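Local coordinates for protein aminotransferase class-III (PDB 5GHG) that probably transfers amino groups between amines and carbonyl compounds as an omega-transaminase, using a pyridoxal phosphate-type cofactor that is bound here in its pyridoxamine form, at residues K143-K148 and H217-F222. The protein carries 1 engineered substitution. Sequence-based numbering, arbitrary orientation.
Sequences KIISRK and HTIAAF
Lys143 crosses Thr218 obliquely: with CG beside the backbone N (chi1 -65°), its extended chain passes Thr218 O, and NZ donates to Thr218 OG1 at 3.0 Å. That hydroxyl is also hydrogen-bonded to Gly215 O. NZ forms a salt bridge with Glu214 of helix 196-214, while CB lies 3.8 Å from Ile219 CD1. An alanine here would probably leave Glu214 without its charge partner and Thr218 OG1 without the NZ donor. Main-chain bonds set the parallel register: Lys143 N donates to Thr218 O, Ala220 N to Lys143 O at 2.8 Å, and Ile145 N to Ala221 O with an N-H...O angle of 170°. A second, weak bond from Ala221 N to Lys143 O accompanies a beta bulge, where pairing slips by one residue. Both strands belong to the seven-stranded mixed sheet of the large, cofactor-binding domain of fold-type I aminotransferases. On the face carrying Lys143, Ile219 and Phe222, which meets helix 196-214, the branches of Ile145 diverge: CD1 meets Ile219 CG2 at 3.7 Å, while CG2 approaches Phe222 CD2 obliquely, also at 3.7 Å. Arg147 CD lies 3.9 Å from Phe222 CZ, its guanidinium plane turned 69° from the ring; NH2 is hydrogen-bonded to Glu225 O and NH1 to Tyr240 OH. On the opposite face, Ile144 CD1 lies 4.0 Å from Ala221 CB.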
loop_
_atom_site.group_PDB
_atom_site.type_symbol
_atom_site.label_atom_id
_atom_site.label_comp_id
_atom_site.label_asym_id
_atom_site.label_seq_id
_atom_site.Cartn_x
_atom_site.Cartn_y
_atom_site.Cartn_z
ATOM N N LYS B 143 -12.025 -3.303 -20.043
ATOM C CA LYS B 143 -12.870 -3.782 -18.952
ATOM C C LYS B 143 -12.225 -5.002 -18.293
ATOM O O LYS B 143 -11.581 -5.829 -18.952
ATOM C CB LYS B 143 -14.267 -4.125 -19.474
ATOM C CG LYS B 143 -15.047 -2.896 -20.013
ATOM C CD LYS B 143 -16.329 -3.313 -20.725
ATOM C CE LYS B 143 -17.037 -2.164 -21.420
ATOM N NZ LYS B 143 -18.063 -2.683 -22.381
ATOM N N ILE B 144 -12.408 -5.111 -16.985
ATOM C CA ILE B 144 -11.891 -6.222 -16.208
ATOM C C ILE B 144 -13.081 -6.908 -15.583
ATOM O O ILE B 144 -13.911 -6.245 -14.945
ATOM C CB ILE B 144 -10.918 -5.766 -15.102
ATOM C CG1 ILE B 144 -9.888 -4.746 -15.623
ATOM C CG2 ILE B 144 -10.293 -6.983 -14.391
ATOM C CD1 ILE B 144 -8.855 -5.309 -16.508
ATOM N N ILE B 145 -13.153 -8.229 -15.725
ATOM C CA ILE B 145 -14.208 -9.011 -15.113
ATOM C C ILE B 145 -13.658 -9.644 -13.833
ATOM O O ILE B 145 -12.670 -10.372 -13.872
ATOM C CB ILE B 145 -14.735 -10.091 -16.066
ATOM C CG1 ILE B 145 -15.310 -9.434 -17.325
ATOM C CG2 ILE B 145 -15.820 -10.932 -15.386
ATOM C CD1 ILE B 145 -15.695 -10.428 -18.400
ATOM N N SER B 146 -14.324 -9.374 -12.713
ATOM C CA SER B 146 -14.068 -9.983 -11.422
ATOM C C SER B 146 -15.295 -10.792 -11.030
ATOM O O SER B 146 -16.236 -10.941 -11.816
ATOM C CB SER B 146 -13.768 -8.893 -10.377
ATOM O OG SER B 146 -13.192 -9.494 -9.234
ATOM N N ARG B 147 -15.317 -11.278 -9.808
ATOM C CA ARG B 147 -16.422 -12.128 -9.373
ATOM C C ARG B 147 -17.011 -11.655 -8.058
ATOM O O ARG B 147 -16.296 -11.152 -7.186
ATOM C CB ARG B 147 -15.964 -13.580 -9.221
ATOM C CG ARG B 147 -15.431 -14.166 -10.491
ATOM C CD ARG B 147 -14.915 -15.552 -10.276
ATOM N NE ARG B 147 -13.793 -15.570 -9.337
ATOM C CZ ARG B 147 -13.127 -16.677 -9.012
ATOM N NH1 ARG B 147 -13.473 -17.822 -9.575
ATOM N NH2 ARG B 147 -12.135 -16.642 -8.126
ATOM N N LYS B 148 -18.315 -11.824 -7.919
ATOM C CA LYS B 148 -18.954 -11.607 -6.629
ATOM C C LYS B 148 -18.269 -12.450 -5.557
ATOM O O LYS B 148 -17.971 -13.623 -5.767
ATOM C CB LYS B 148 -20.445 -11.949 -6.712
ATOM C CG LYS B 148 -21.249 -10.903 -7.468
ATOM C CD LYS B 148 -22.726 -11.306 -7.490
ATOM C CE LYS B 148 -23.581 -10.341 -8.286
ATOM N NZ LYS B 148 -25.033 -10.652 -8.044
ATOM N N HIS B 217 -14.647 -7.379 -27.678
ATOM C CA HIS B 217 -13.504 -6.514 -27.941
ATOM C C HIS B 217 -13.263 -5.483 -26.832
ATOM O O HIS B 217 -12.225 -4.808 -26.855
ATOM C CB HIS B 217 -13.709 -5.780 -29.279
ATOM C CG HIS B 217 -14.847 -4.818 -29.257
ATOM N ND1 HIS B 217 -16.168 -5.223 -29.254
ATOM C CD2 HIS B 217 -14.872 -3.461 -29.215
ATOM C CE1 HIS B 217 -16.954 -4.162 -29.208
ATOM N NE2 HIS B 217 -16.194 -3.082 -29.178
ATOM N N THR B 218 -14.175 -5.333 -25.876
ATOM C CA THR B 218 -13.978 -4.369 -24.794
ATOM C C THR B 218 -13.437 -5.013 -23.520
ATOM O O THR B 218 -13.169 -4.288 -22.564
ATOM C CB THR B 218 -15.270 -3.622 -24.448
ATOM O OG1 THR B 218 -16.205 -4.506 -23.824
ATOM C CG2 THR B 218 -15.915 -3.010 -25.714
ATOM N N ILE B 219 -13.293 -6.340 -23.486
ATOM C CA ILE B 219 -12.898 -7.070 -22.275
ATOM C C ILE B 219 -11.396 -7.319 -22.336
ATOM O O ILE B 219 -10.916 -8.024 -23.225
ATOM C CB ILE B 219 -13.653 -8.408 -22.137
ATOM C CG1 ILE B 219 -15.178 -8.214 -22.188
ATOM C CG2 ILE B 219 -13.204 -9.163 -20.855
ATOM C CD1 ILE B 219 -15.743 -7.262 -21.135
ATOM N N ALA B 220 -10.655 -6.775 -21.372
ATOM C CA ALA B 220 -9.207 -6.951 -21.358
ATOM C C ALA B 220 -8.767 -8.180 -20.561
ATOM O O ALA B 220 -7.858 -8.888 -20.983
ATOM C CB ALA B 220 -8.518 -5.711 -20.805
ATOM N N ALA B 221 -9.400 -8.447 -19.425
ATOM C CA ALA B 221 -8.894 -9.479 -18.527
ATOM C C ALA B 221 -9.992 -9.979 -17.613
ATOM O O ALA B 221 -10.989 -9.299 -17.374
ATOM C CB ALA B 221 -7.722 -8.976 -17.673
ATOM N N PHE B 222 -9.754 -11.176 -17.085
ATOM C CA PHE B 222 -10.570 -11.808 -16.064
ATOM C C PHE B 222 -9.651 -12.086 -14.871
ATOM O O PHE B 222 -8.544 -12.590 -15.048
ATOM C CB PHE B 222 -11.165 -13.090 -16.624
ATOM C CG PHE B 222 -12.005 -13.880 -15.665
ATOM C CD1 PHE B 222 -11.424 -14.829 -14.838
ATOM C CD2 PHE B 222 -13.376 -13.743 -15.655
ATOM C CE1 PHE B 222 -12.208 -15.598 -13.986
ATOM C CE2 PHE B 222 -14.169 -14.500 -14.810
ATOM C CZ PHE B 222 -13.584 -15.427 -13.968
#